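Local coordinates for DNA repair protein XRCC1 (Homo sapiens, PDB 3LQC), which acts as a scaffold in DNA single-strand break repair, assembling repair complexes and binding poly-ADP-ribose, with its N-terminal domain forming this chain, at residues Arg5-Val10 / Ser44-Leu49; His56-Gly61 / Val147-Pro152; Asp63-Val68 / Phe142-Val147; Glu69-Ser74 / Arg127-Cys132; Glu85-Thr90 / Asp114-Ala119. One frame throughout, in Å; residues are numbered along the deposited sequence.

Overall arrangement
The five contacts trace the two sheets of a beta sandwich. Contacts 1 and 4 pair strands of the same five-stranded mixed sheet and meet at one carbonate ion; their centres lie about 9 Å apart. Contact 1, parallel, is at the sheet edge and partly buried, whereas contact 4, antiparallel, is buried close to the middle of the chain. Contact 2 belongs to the three-stranded sheet, with an apolar inner face and a polar, more exposed outer one. Contact 3 shares Val147 with it, pairs Asp63 with Gly143 by backbone bonds, and reaches the mixed sheet through Val68 against Leu144. Contact 5 replaces strand pairing with leucine and valine packing, one direct hydrogen bond and a water.

Contact 1: Arg5-Val10 / Ser44-Leu49; sequences RLRHVV and SVVLQL. With CO3 (carbonate ion), chain D.
Arg7 and Ser44 form a parallel bridge pair, and their side chains share one carbonate ion, probably from the crystallisation liquor. Followed outward, the arginine first sets its CB 3.4 Å from Ser44 OG. CG lies anti to the backbone N (chi1 177°) and touches both that hydroxyl and CG2 of Val46. CD runs on beside the valine, 3.6 Å from the same CG2. The chain then bends at chi3, which places NE; its N-H makes an almost straight bond (177°) of 2.9 Å to carbonate O1. At the tip, Arg7 NH2 donates to carbonate O2 at 2.7 Å, with the carbonate carbon in the guanidinium plane, so the edge of the guanidinium holds the ion in a bidentate grip through NE and NH2. Ser44 OG adds a 2.6 Å bond to carbonate O1, which is therefore gripped by two donors within this contact; Lys129 NZ also binds the ion, and Arg7 NH2 has a second partner in Glu81.

Further along, Val9 CG1 lies 3.5 Å from Gln48 NE2, while on the other face Val10 CG2 meets Leu47 CD2 at 4.2 Å. Five backbone hydrogen bonds, from Leu6 O to Gln48 N, hold the parallel register.

Strand 7-12 borders the mixed sheet; strand 42-49 separates it from strand 125-133, and helix 17-25 covers His8, Val10 and Val45 through Leu24.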
# COMPACT_ATOMS: atom_id res chain seq x y z
N ARG A 5 17.17 19.52 12.35
CA ARG A 5 17.92 20.09 11.23
C ARG A 5 17.14 20.03 9.92
O ARG A 5 17.52 20.66 8.94
CB ARG A 5 19.27 19.38 11.08
CG ARG A 5 19.15 17.96 10.62
CD ARG A 5 20.49 17.39 10.20
NE ARG A 5 20.30 16.19 9.40
CZ ARG A 5 20.40 16.14 8.08
NH1 ARG A 5 20.72 17.23 7.38
NH2 ARG A 5 20.17 15.00 7.44
N LEU A 6 16.04 19.28 9.91
CA LEU A 6 15.17 19.18 8.74
C LEU A 6 13.86 19.92 8.98
O LEU A 6 12.93 19.82 8.18
CB LEU A 6 14.90 17.71 8.41
CG LEU A 6 16.18 17.00 8.00
CD1 LEU A 6 15.94 15.55 7.66
CD2 LEU A 6 16.79 17.77 6.82
N ARG A 7 13.80 20.67 10.07
CA ARG A 7 12.57 21.30 10.49
C ARG A 7 12.72 22.82 10.51
O ARG A 7 13.60 23.35 11.17
CB ARG A 7 12.20 20.79 11.87
CG ARG A 7 10.99 21.41 12.48
CD ARG A 7 10.87 20.95 13.93
NE ARG A 7 11.09 19.52 14.06
CZ ARG A 7 11.75 18.96 15.07
NH1 ARG A 7 12.28 19.72 16.02
NH2 ARG A 7 11.91 17.64 15.11
N HIS A 8 11.86 23.51 9.78
CA HIS A 8 11.80 24.96 9.82
C HIS A 8 10.66 25.41 10.73
O HIS A 8 9.49 25.28 10.39
CB HIS A 8 11.60 25.53 8.42
CG HIS A 8 11.95 26.98 8.30
ND1 HIS A 8 11.03 27.94 7.92
CD2 HIS A 8 13.12 27.64 8.49
CE1 HIS A 8 11.62 29.12 7.89
NE2 HIS A 8 12.89 28.97 8.23
N VAL A 9 11.03 25.93 11.90
CA VAL A 9 10.06 26.38 12.89
C VAL A 9 9.80 27.88 12.74
O VAL A 9 10.73 28.68 12.61
CB VAL A 9 10.57 26.08 14.32
CG1 VAL A 9 9.49 26.36 15.36
CG2 VAL A 9 11.01 24.62 14.41
N VAL A 10 8.53 28.27 12.74
CA VAL A 10 8.20 29.69 12.74
C VAL A 10 7.05 30.02 13.68
O VAL A 10 6.18 29.18 13.94
CB VAL A 10 7.86 30.24 11.34
CG1 VAL A 10 8.94 29.87 10.34
CG2 VAL A 10 6.49 29.76 10.89
N SER A 44 10.42 19.37 7.12
CA SER A 44 9.16 19.81 7.70
C SER A 44 9.20 21.30 8.02
O SER A 44 10.27 21.88 8.17
CB SER A 44 8.88 19.06 8.99
OG SER A 44 9.92 19.29 9.91
N VAL A 45 8.03 21.91 8.10
CA VAL A 45 7.90 23.22 8.71
C VAL A 45 6.99 23.07 9.92
O VAL A 45 6.08 22.25 9.92
CB VAL A 45 7.30 24.28 7.75
CG1 VAL A 45 8.21 24.53 6.57
CG2 VAL A 45 5.93 23.85 7.29
N VAL A 46 7.26 23.84 10.96
CA VAL A 46 6.39 23.85 12.12
C VAL A 46 5.81 25.24 12.30
O VAL A 46 6.54 26.23 12.34
CB VAL A 46 7.12 23.42 13.40
CG1 VAL A 46 6.27 23.77 14.63
CG2 VAL A 46 7.41 21.93 13.35
N LEU A 47 4.48 25.30 12.38
CA LEU A 47 3.78 26.53 12.66
C LEU A 47 3.48 26.58 14.14
O LEU A 47 2.75 25.74 14.66
CB LEU A 47 2.46 26.61 11.88
CG LEU A 47 2.42 26.39 10.37
CD1 LEU A 47 0.98 26.51 9.89
CD2 LEU A 47 3.33 27.36 9.62
N GLN A 48 4.07 27.56 14.81
CA GLN A 48 3.79 27.83 16.21
C GLN A 48 2.66 28.86 16.29
O GLN A 48 2.87 30.05 16.04
CB GLN A 48 5.04 28.39 16.88
CG GLN A 48 6.15 27.37 17.00
CD GLN A 48 7.35 27.94 17.73
OE1 GLN A 48 7.66 29.13 17.61
NE2 GLN A 48 8.03 27.09 18.48
N LEU A 49 1.48 28.39 16.63
CA LEU A 49 0.31 29.26 16.68
C LEU A 49 0.22 29.98 18.01
O LEU A 49 0.51 29.41 19.06
CB LEU A 49 -0.95 28.43 16.44
CG LEU A 49 -0.91 27.54 15.21
CD1 LEU A 49 -2.23 26.81 15.07
CD2 LEU A 49 -0.62 28.37 13.98
C CO3 D . 10.34 16.46 12.34
O1 CO3 D . 10.06 17.69 12.00
O2 CO3 D . 10.26 16.11 13.59

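Contact 2: His56-Gly61 / Val147-Pro152; sequences HSVDIG and VRFHSP
The imidazole of His150 meets Asp59 at its edge: OD2 lies near the ring plane, while Ser57 OG approaches the same ring obliquely, 3.3 Å from CD2. Phe149 is approached obliquely too, its CD1 lying 3.9 Å from Val58 CG2, and the two side chains run side by side.

His150 NE2 donates to Asp59 OD2 over 2.8 Å with an N-H...O angle of 165°. The oxygen is met from above the carboxylate plane, 63° out of it; the side chains cross at about a right angle, with ring and carboxylate planes 59° apart. Asp59 has two deposited conformers, so this bond is certain only for the one described.

Behind these side chains the strands run antiparallel. Asp59 and Arg148 are a hydrogen-bonded pair, with Arg148 N reaching Asp59 O at 2.7 Å. His56 and Ser57 both face His150, which fits a classic beta bulge at the end of the pairing. On the face of Val58 and Phe149, Val147 CG2 touches Val58 CG1 at 4.1 Å, and the phenyl ring goes on to pack against Val128 and Ile130 of the five-stranded sheet.

Replacing His150 by an alanine would probably leave Asp59 OD2 without this donor and Ser57 OG without its ring neighbour at CD2. The chemistry is thus divided: one face of the strand pair is apolar and turned to the sandwich interior, while the other carries a histidine-carboxylate bond; in this conformer the negative partner would tend to favour a protonated imidazole.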
# COMPACT_ATOMS: atom_id res chain seq x y z
N HIS A 56 -10.73 21.92 11.05
CA HIS A 56 -11.87 21.23 10.46
C HIS A 56 -11.41 20.32 9.32
O HIS A 56 -11.70 19.12 9.30
CB HIS A 56 -12.88 22.26 9.95
CG HIS A 56 -14.02 21.67 9.18
ND1 HIS A 56 -14.08 21.72 7.80
CD2 HIS A 56 -15.13 21.02 9.58
CE1 HIS A 56 -15.18 21.12 7.39
NE2 HIS A 56 -15.84 20.69 8.45
N SER A 57 -10.69 20.92 8.37
CA SER A 57 -10.23 20.22 7.19
C SER A 57 -8.95 20.87 6.68
O SER A 57 -8.58 21.96 7.12
CB SER A 57 -11.31 20.26 6.11
OG SER A 57 -11.67 21.60 5.80
N VAL A 58 -8.27 20.21 5.74
CA VAL A 58 -6.97 20.66 5.26
C VAL A 58 -6.84 20.52 3.75
O VAL A 58 -7.08 19.45 3.20
CB VAL A 58 -5.83 19.84 5.91
CG1 VAL A 58 -4.48 20.36 5.45
CG2 VAL A 58 -5.94 19.89 7.43
N ASP A 59 -6.46 21.61 3.08
CA ASP A 59 -6.20 21.59 1.65
C ASP A 59 -4.70 21.74 1.42
O ASP A 59 -4.07 22.62 1.99
CB ASP A 59 -6.94 22.71 0.92
CG ASP A 59 -8.44 22.69 1.15
OD1 ASP A 59 -8.99 21.61 1.48
OD2 ASP A 59 -9.07 23.75 0.99
N ILE A 60 -4.14 20.88 0.58
CA ILE A 60 -2.70 20.85 0.36
C ILE A 60 -2.37 20.92 -1.12
O ILE A 60 -2.90 20.15 -1.92
CB ILE A 60 -2.09 19.57 0.96
CG1 ILE A 60 -2.25 19.58 2.48
CG2 ILE A 60 -0.62 19.44 0.57
CD1 ILE A 60 -1.72 18.36 3.15
N GLY A 61 -1.51 21.86 -1.47
CA GLY A 61 -1.05 21.99 -2.84
C GLY A 61 0.41 21.59 -2.92
O GLY A 61 1.28 22.26 -2.36
N VAL A 147 -0.68 25.19 1.83
CA VAL A 147 -1.44 24.36 2.73
C VAL A 147 -2.44 25.28 3.42
O VAL A 147 -2.07 26.37 3.88
CB VAL A 147 -0.55 23.64 3.76
CG1 VAL A 147 0.41 24.62 4.43
CG2 VAL A 147 -1.40 22.92 4.80
N ARG A 148 -3.70 24.87 3.45
CA ARG A 148 -4.73 25.67 4.09
C ARG A 148 -5.44 24.85 5.16
O ARG A 148 -5.74 23.67 4.97
CB ARG A 148 -5.74 26.18 3.07
CG ARG A 148 -5.17 27.21 2.14
CD ARG A 148 -6.00 27.32 0.88
NE ARG A 148 -5.23 28.00 -0.16
CZ ARG A 148 -5.36 27.74 -1.46
NH1 ARG A 148 -6.22 26.81 -1.89
NH2 ARG A 148 -4.61 28.41 -2.34
N PHE A 149 -5.68 25.50 6.29
CA PHE A 149 -6.39 24.87 7.39
C PHE A 149 -7.70 25.61 7.59
O PHE A 149 -7.73 26.84 7.64
CB PHE A 149 -5.53 24.90 8.65
CG PHE A 149 -4.14 24.40 8.42
CD1 PHE A 149 -3.88 23.04 8.42
CD2 PHE A 149 -3.10 25.28 8.18
CE1 PHE A 149 -2.60 22.57 8.20
CE2 PHE A 149 -1.82 24.82 7.97
CZ PHE A 149 -1.57 23.46 7.97
N HIS A 150 -8.78 24.85 7.69
CA HIS A 150 -10.09 25.42 7.85
C HIS A 150 -10.59 25.19 9.27
O HIS A 150 -10.52 24.08 9.79
CB HIS A 150 -11.06 24.85 6.82
CG HIS A 150 -10.60 25.06 5.41
ND1 HIS A 150 -10.70 26.28 4.77
CD2 HIS A 150 -10.03 24.22 4.52
CE1 HIS A 150 -10.21 26.18 3.55
NE2 HIS A 150 -9.80 24.93 3.37
N SER A 151 -11.09 26.26 9.88
CA SER A 151 -11.48 26.24 11.27
C SER A 151 -12.86 26.87 11.44
O SER A 151 -13.26 27.71 10.63
CB SER A 151 -10.44 27.00 12.09
OG SER A 151 -9.13 26.70 11.64
N PRO A 152 -13.60 26.45 12.48
CA PRO A 152 -14.90 27.04 12.82
C PRO A 152 -14.82 28.56 12.99
O PRO A 152 -14.13 29.04 13.89
CB PRO A 152 -15.24 26.38 14.15
CG PRO A 152 -14.52 25.07 14.12
CD PRO A 152 -13.24 25.34 13.37

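Contact 3: Asp63-Val68 / Phe142-Val147; sequences DGSAFV and FGLSFV
Asp63 and Gly143 form an antiparallel hydrogen-bonded pair, each amide donating to the other's carbonyl. Asp63 N reaches Gly143 O at 2.9 Å, standing 41° out of the carbonyl plane, and the return bond from Gly143 N to Asp63 O likewise comes from above its plane.

One side-chain hydrogen bond joins this pair. Ser65 OG donates to Gly143 O at 2.9 Å, and it reaches the oxygen from the opposite face of the plane to Asp63 N, so a single carbonyl is held from both sides.

Close packing surrounds these polar atoms. The positive phi of Gly64 (94°) would press any CB against the preceding carbonyl, and the nearby CB of Phe142 already sits 3.3 Å from Gly64 O. Ser65 OG lies at the edge of the Phe142 ring, 3.6 Å from CD1. Asp63 CB rests 3.5 Å from Ser145 N. The apolar part is one methyl pair, Val68 CG2 and Leu144 CD2 at 3.8 Å, whose side chains cross obliquely.

The contact lies where the sheets meet. Strand 143-150 turns a corner at Ser145 and runs on beside strand 57-63, and the chain after Ser65 enters strand 67-73 of the other sheet. Leu144 reaches Ile60 on one sheet and Ile130 and Cys132 on the other, while Arg34 from helix 28-36 makes a cation-pi contact with Phe142.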
# COMPACT_ATOMS: atom_id res chain seq x y z
N ASP A 63 4.26 20.76 -4.08
CA ASP A 63 5.30 21.32 -4.92
C ASP A 63 6.47 20.36 -4.99
O ASP A 63 7.57 20.67 -4.53
CB ASP A 63 5.76 22.68 -4.42
CG ASP A 63 6.84 23.29 -5.30
OD1 ASP A 63 6.79 23.08 -6.53
OD2 ASP A 63 7.73 23.99 -4.77
N GLY A 64 6.21 19.17 -5.52
CA GLY A 64 7.25 18.20 -5.81
C GLY A 64 7.50 17.18 -4.72
O GLY A 64 8.46 16.42 -4.80
N SER A 65 6.65 17.16 -3.70
CA SER A 65 6.77 16.18 -2.63
C SER A 65 6.14 14.87 -3.07
O SER A 65 5.15 14.87 -3.80
CB SER A 65 6.05 16.66 -1.37
OG SER A 65 6.70 17.78 -0.80
N ALA A 66 6.69 13.75 -2.61
CA ALA A 66 6.07 12.45 -2.85
C ALA A 66 4.98 12.19 -1.82
O ALA A 66 3.90 11.69 -2.16
CB ALA A 66 7.10 11.34 -2.82
N PHE A 67 5.26 12.53 -0.57
CA PHE A 67 4.30 12.33 0.52
C PHE A 67 4.20 13.58 1.35
O PHE A 67 5.16 14.33 1.47
CB PHE A 67 4.73 11.18 1.43
CG PHE A 67 5.25 9.98 0.70
CD1 PHE A 67 4.46 9.32 -0.22
CD2 PHE A 67 6.53 9.51 0.95
CE1 PHE A 67 4.93 8.22 -0.90
CE2 PHE A 67 7.03 8.40 0.27
CZ PHE A 67 6.22 7.75 -0.65
N VAL A 68 3.03 13.82 1.94
CA VAL A 68 2.86 14.91 2.88
C VAL A 68 2.09 14.40 4.09
O VAL A 68 1.14 13.63 3.96
CB VAL A 68 2.10 16.10 2.27
CG1 VAL A 68 2.06 17.24 3.26
CG2 VAL A 68 2.75 16.55 0.98
N PHE A 142 11.84 20.52 -3.24
CA PHE A 142 10.44 20.12 -3.07
C PHE A 142 9.82 20.60 -1.77
O PHE A 142 10.51 20.84 -0.78
CB PHE A 142 10.33 18.60 -3.15
CG PHE A 142 10.98 17.89 -2.01
CD1 PHE A 142 10.31 17.75 -0.80
CD2 PHE A 142 12.26 17.38 -2.13
CE1 PHE A 142 10.91 17.10 0.26
CE2 PHE A 142 12.87 16.74 -1.08
CZ PHE A 142 12.19 16.60 0.12
N GLY A 143 8.50 20.71 -1.76
CA GLY A 143 7.77 21.13 -0.58
C GLY A 143 6.31 21.26 -0.94
O GLY A 143 5.75 20.38 -1.60
N LEU A 144 5.69 22.36 -0.52
CA LEU A 144 4.29 22.62 -0.85
C LEU A 144 4.15 23.94 -1.58
O LEU A 144 4.93 24.86 -1.35
CB LEU A 144 3.45 22.68 0.42
CG LEU A 144 3.37 21.38 1.22
CD1 LEU A 144 2.29 21.48 2.27
CD2 LEU A 144 3.11 20.23 0.27
N SER A 145 3.15 24.02 -2.45
CA SER A 145 2.77 25.32 -3.00
C SER A 145 1.93 26.03 -1.97
O SER A 145 2.05 27.23 -1.78
CB SER A 145 2.00 25.15 -4.30
OG SER A 145 2.89 24.78 -5.34
N PHE A 146 1.08 25.27 -1.30
CA PHE A 146 0.22 25.85 -0.29
C PHE A 146 -0.34 24.78 0.62
O PHE A 146 -0.43 23.61 0.26
CB PHE A 146 -0.91 26.66 -0.94
CG PHE A 146 -1.90 25.83 -1.70
CD1 PHE A 146 -2.87 25.10 -1.04
CD2 PHE A 146 -1.88 25.80 -3.09
CE1 PHE A 146 -3.79 24.34 -1.73
CE2 PHE A 146 -2.79 25.04 -3.79
CZ PHE A 146 -3.76 24.31 -3.11
N VAL A 147 -0.68 25.19 1.83
CA VAL A 147 -1.44 24.36 2.73
C VAL A 147 -2.44 25.28 3.42
O VAL A 147 -2.07 26.37 3.88
CB VAL A 147 -0.55 23.64 3.76
CG1 VAL A 147 0.41 24.62 4.43
CG2 VAL A 147 -1.40 22.92 4.80

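Contact 4: Glu69-Ser74 / Arg127-Cys132; sequences EVLVGS and RVKIVC. With NA (sodium ion), chain C; CO3 (carbonate ion), chain D.
Leu71 and Val131 meet through methyls: Leu71 CG stands anti to its carbonyl carbon, and an unusual chi2 of 92° swings CD1 to 3.6 Å from Val131 CG2. Lys129, two residues before this valine and on the same face, keeps CG anti to the backbone N (chi1 176°) and bends at chi3, which places CE beside the carbonate. Lys129 NZ donates to carbonate O2 at 2.7 Å.

A leucine in place of Lys129 would probably cost the carbonate its lysine donor to O2 and leave Tyr84 without its cation-pi partner.

Six backbone hydrogen bonds join the strands, nearly straight at Leu71 N to Lys129 O (2.8 Å, 170°) and more bent at the Gly73-Arg127 end. There a CB on Gly73 would crowd Arg127 CB; beyond it, Ser74 O binds sodium at 2.8 Å together with the carbonyls of Ala76 and Gly78. Glu69 OE2 is hydrogen-bonded to the backbone of another protein chain, which also packs on Leu71 and Val131.

On the opposite face Val70 CG1 meets Val128 CG1 at 3.9 Å, and Val70 CG2 lies beside Ile130 CG1. Such central antiparallel pairing, one face turned to the second sheet, is that of the XRCC1 N-terminal beta sandwich.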
# COMPACT_ATOMS: atom_id res chain seq x y z
N GLU A 69 2.51 14.83 5.28
CA GLU A 69 1.85 14.44 6.52
C GLU A 69 1.63 15.68 7.38
O GLU A 69 2.47 16.58 7.40
CB GLU A 69 2.71 13.43 7.27
CG GLU A 69 2.14 12.93 8.59
CD GLU A 69 3.17 12.18 9.40
OE1 GLU A 69 2.78 11.34 10.24
OE2 GLU A 69 4.37 12.42 9.17
N VAL A 70 0.51 15.74 8.08
CA VAL A 70 0.27 16.85 8.99
C VAL A 70 0.07 16.34 10.40
O VAL A 70 -0.81 15.51 10.64
CB VAL A 70 -0.93 17.73 8.56
CG1 VAL A 70 -1.16 18.86 9.58
CG2 VAL A 70 -0.69 18.32 7.18
N LEU A 71 0.90 16.81 11.32
CA LEU A 71 0.77 16.45 12.72
C LEU A 71 0.49 17.70 13.54
O LEU A 71 0.79 18.82 13.12
CB LEU A 71 2.03 15.73 13.21
CG LEU A 71 2.54 14.58 12.34
CD1 LEU A 71 3.57 15.09 11.34
CD2 LEU A 71 3.12 13.44 13.18
N VAL A 72 -0.08 17.50 14.72
CA VAL A 72 -0.44 18.63 15.58
C VAL A 72 0.09 18.39 16.97
O VAL A 72 0.30 17.25 17.37
CB VAL A 72 -1.96 18.82 15.65
CG1 VAL A 72 -2.44 19.57 14.42
CG2 VAL A 72 -2.65 17.47 15.78
N GLY A 73 0.31 19.46 17.70
CA GLY A 73 0.85 19.34 19.04
C GLY A 73 0.34 20.45 19.94
O GLY A 73 -0.19 21.46 19.47
N SER A 74 0.51 20.27 21.24
CA SER A 74 0.04 21.22 22.21
C SER A 74 1.25 21.66 23.01
O SER A 74 1.86 20.85 23.69
CB SER A 74 -0.99 20.55 23.12
OG SER A 74 -1.89 21.50 23.65
N ARG A 127 0.52 23.80 17.76
CA ARG A 127 1.64 23.37 16.93
C ARG A 127 1.15 22.58 15.72
O ARG A 127 0.43 21.59 15.86
CB ARG A 127 2.64 22.54 17.73
CG ARG A 127 3.26 23.29 18.90
CD ARG A 127 4.15 24.42 18.41
NE ARG A 127 4.76 25.12 19.54
CZ ARG A 127 4.27 26.23 20.09
NH1 ARG A 127 3.15 26.76 19.61
NH2 ARG A 127 4.89 26.81 21.11
N VAL A 128 1.52 23.04 14.53
CA VAL A 128 1.20 22.34 13.30
C VAL A 128 2.49 21.99 12.55
O VAL A 128 3.25 22.87 12.13
CB VAL A 128 0.26 23.16 12.39
CG1 VAL A 128 -0.31 22.27 11.30
CG2 VAL A 128 -0.87 23.78 13.20
N LYS A 129 2.73 20.70 12.38
CA LYS A 129 3.92 20.23 11.69
C LYS A 129 3.51 19.61 10.36
O LYS A 129 2.74 18.65 10.31
CB LYS A 129 4.67 19.20 12.55
CG LYS A 129 5.87 18.59 11.88
CD LYS A 129 6.57 17.60 12.79
CE LYS A 129 7.17 18.28 14.00
NZ LYS A 129 8.17 17.41 14.67
N ILE A 130 4.03 20.18 9.27
CA ILE A 130 3.78 19.64 7.94
C ILE A 130 5.06 18.97 7.42
O ILE A 130 6.09 19.62 7.28
CB ILE A 130 3.33 20.74 6.96
CG1 ILE A 130 2.03 21.39 7.44
CG2 ILE A 130 3.15 20.17 5.58
CD1 ILE A 130 2.23 22.55 8.39
N VAL A 131 4.99 17.67 7.16
CA VAL A 131 6.17 16.93 6.73
C VAL A 131 6.09 16.55 5.26
O VAL A 131 5.15 15.90 4.83
CB VAL A 131 6.38 15.65 7.57
CG1 VAL A 131 7.75 15.04 7.27
CG2 VAL A 131 6.26 15.98 9.05
N CYS A 132 7.09 16.98 4.49
CA CYS A 132 7.16 16.66 3.07
C CYS A 132 8.26 15.65 2.81
O CYS A 132 9.42 15.88 3.15
CB CYS A 132 7.42 17.93 2.26
SG CYS A 132 6.13 19.18 2.38
NA NA C . 1.64 18.95 25.77
C CO3 D . 10.34 16.46 12.34
O1 CO3 D . 10.06 17.69 12.00
O2 CO3 D . 10.26 16.11 13.59

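Contact 5: Glu85-Thr90 / Asp114-Ala119; sequences EVLLVT and DKLVRA
Leu88, in the conformer described, and Leu116 form the apolar centre, crossing at about a right angle with Leu88 CB 3.8 Å from Leu116 CD2. The other methyl of Leu116, CD1, faces Leu87 more loosely, at 4.4 Å from its CG. Around this centre Leu88 and Leu116 both reach Phe111 of strand 108-111, and strand 57-63 adds Ile60 against Leu88 and Val58 against Leu116.

Further out, Val117 is turned toward the strand. Its CG2 lies anti to the carbonyl carbon, which sets that methyl 4.1 Å from Val86 CG1; these two side chains also meet nearly perpendicularly. The same CG2 rests against backbone, 3.4 Å from Leu87 O.

At the polar edge, Val117 N donates to Leu87 O over 2.9 Å with an almost straight N-H...O angle of 178°. Val117 is the N-cap of helix 118-121, so the bond ties that residue to the bulge where Leu87 and Leu88 both face Val70. One water bridges the two segments: it donates to Lys115 O at 2.7 Å, accepts from Val89 N at 3.1 Å, and makes a weak bond to Leu87 O.

With a single direct hydrogen bond, the contact depends chiefly on aliphatic packing, while the water supplies partners to peptide groups that do not meet. Leu87 O is where the two meet, accepting the amide of Val117 and, weakly, the water, beside a methyl.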
# COMPACT_ATOMS: atom_id res chain seq x y z
N GLU A 85 0.62 14.48 17.51
CA GLU A 85 -0.45 13.59 17.15
C GLU A 85 -0.67 13.77 15.66
O GLU A 85 -0.59 14.89 15.16
CB GLU A 85 -1.70 13.99 17.94
CG GLU A 85 -2.51 12.82 18.46
CD GLU A 85 -1.65 11.78 19.15
OE1 GLU A 85 -1.03 12.09 20.18
OE2 GLU A 85 -1.61 10.64 18.64
N VAL A 86 -0.93 12.68 14.93
CA VAL A 86 -1.21 12.81 13.50
C VAL A 86 -2.59 13.41 13.26
O VAL A 86 -3.60 12.94 13.79
CB VAL A 86 -1.10 11.46 12.75
CG1 VAL A 86 -1.46 11.65 11.29
CG2 VAL A 86 0.30 10.91 12.86
N LEU A 87 -2.63 14.45 12.45
CA LEU A 87 -3.88 15.02 12.01
C LEU A 87 -4.22 14.45 10.63
O LEU A 87 -5.26 13.82 10.45
CB LEU A 87 -3.79 16.54 11.95
CG LEU A 87 -5.13 17.17 11.60
CD1 LEU A 87 -6.09 16.89 12.73
CD2 LEU A 87 -4.97 18.65 11.35
N LEU A 88 -3.34 14.68 9.67
CA LEU A 88 -3.49 14.07 8.35
C LEU A 88 -2.39 13.05 8.15
O LEU A 88 -1.21 13.40 8.10
CB LEU A 88 -3.47 15.10 7.22
CG LEU A 88 -3.43 14.47 5.82
CD1 LEU A 88 -4.68 13.66 5.57
CD2 LEU A 88 -3.24 15.50 4.74
N VAL A 89 -2.79 11.80 8.02
CA VAL A 89 -1.86 10.71 7.84
C VAL A 89 -1.01 10.92 6.57
O VAL A 89 -1.45 11.57 5.63
CB VAL A 89 -2.63 9.39 7.81
CG1 VAL A 89 -2.93 8.96 6.37
CG2 VAL A 89 -1.88 8.33 8.56
N THR A 90 0.20 10.38 6.57
CA THR A 90 1.09 10.53 5.41
C THR A 90 0.41 10.15 4.10
O THR A 90 -0.02 9.01 3.90
CB THR A 90 2.37 9.69 5.57
OG1 THR A 90 2.99 9.99 6.83
CG2 THR A 90 3.35 10.01 4.44
N ASP A 114 -13.69 14.03 7.06
CA ASP A 114 -13.79 12.61 6.80
C ASP A 114 -12.42 11.96 6.67
O ASP A 114 -12.22 10.81 7.06
CB ASP A 114 -14.57 12.40 5.52
CG ASP A 114 -14.76 10.94 5.20
OD1 ASP A 114 -14.97 10.16 6.15
OD2 ASP A 114 -14.70 10.59 4.00
N LYS A 115 -11.46 12.71 6.13
CA LYS A 115 -10.17 12.15 5.77
C LYS A 115 -9.07 12.46 6.78
O LYS A 115 -7.93 12.05 6.61
CB LYS A 115 -9.77 12.60 4.36
CG LYS A 115 -10.85 12.35 3.32
CD LYS A 115 -10.28 11.82 2.02
CE LYS A 115 -9.42 12.85 1.31
NZ LYS A 115 -8.49 12.21 0.31
N LEU A 116 -9.43 13.18 7.84
CA LEU A 116 -8.51 13.48 8.93
C LEU A 116 -8.72 12.47 10.05
O LEU A 116 -9.74 11.81 10.10
CB LEU A 116 -8.74 14.89 9.46
CG LEU A 116 -8.51 16.01 8.45
CD1 LEU A 116 -8.72 17.36 9.11
CD2 LEU A 116 -7.11 15.90 7.89
N VAL A 117 -7.72 12.34 10.93
CA VAL A 117 -7.85 11.49 12.10
C VAL A 117 -8.80 12.17 13.08
O VAL A 117 -8.50 13.24 13.60
CB VAL A 117 -6.50 11.27 12.80
CG1 VAL A 117 -6.66 10.30 13.97
CG2 VAL A 117 -5.47 10.76 11.80
N ARG A 118 -9.95 11.54 13.33
CA ARG A 118 -11.01 12.19 14.10
C ARG A 118 -10.58 12.63 15.50
O ARG A 118 -10.75 13.78 15.87
CB ARG A 118 -12.26 11.30 14.16
N ALA A 119 -10.03 11.70 16.28
CA ALA A 119 -9.59 12.01 17.64
C ALA A 119 -8.73 13.28 17.67
O ALA A 119 -8.82 14.07 18.60
CB ALA A 119 -8.82 10.84 18.23
O HOH W 1 -5.84 11.35 8.14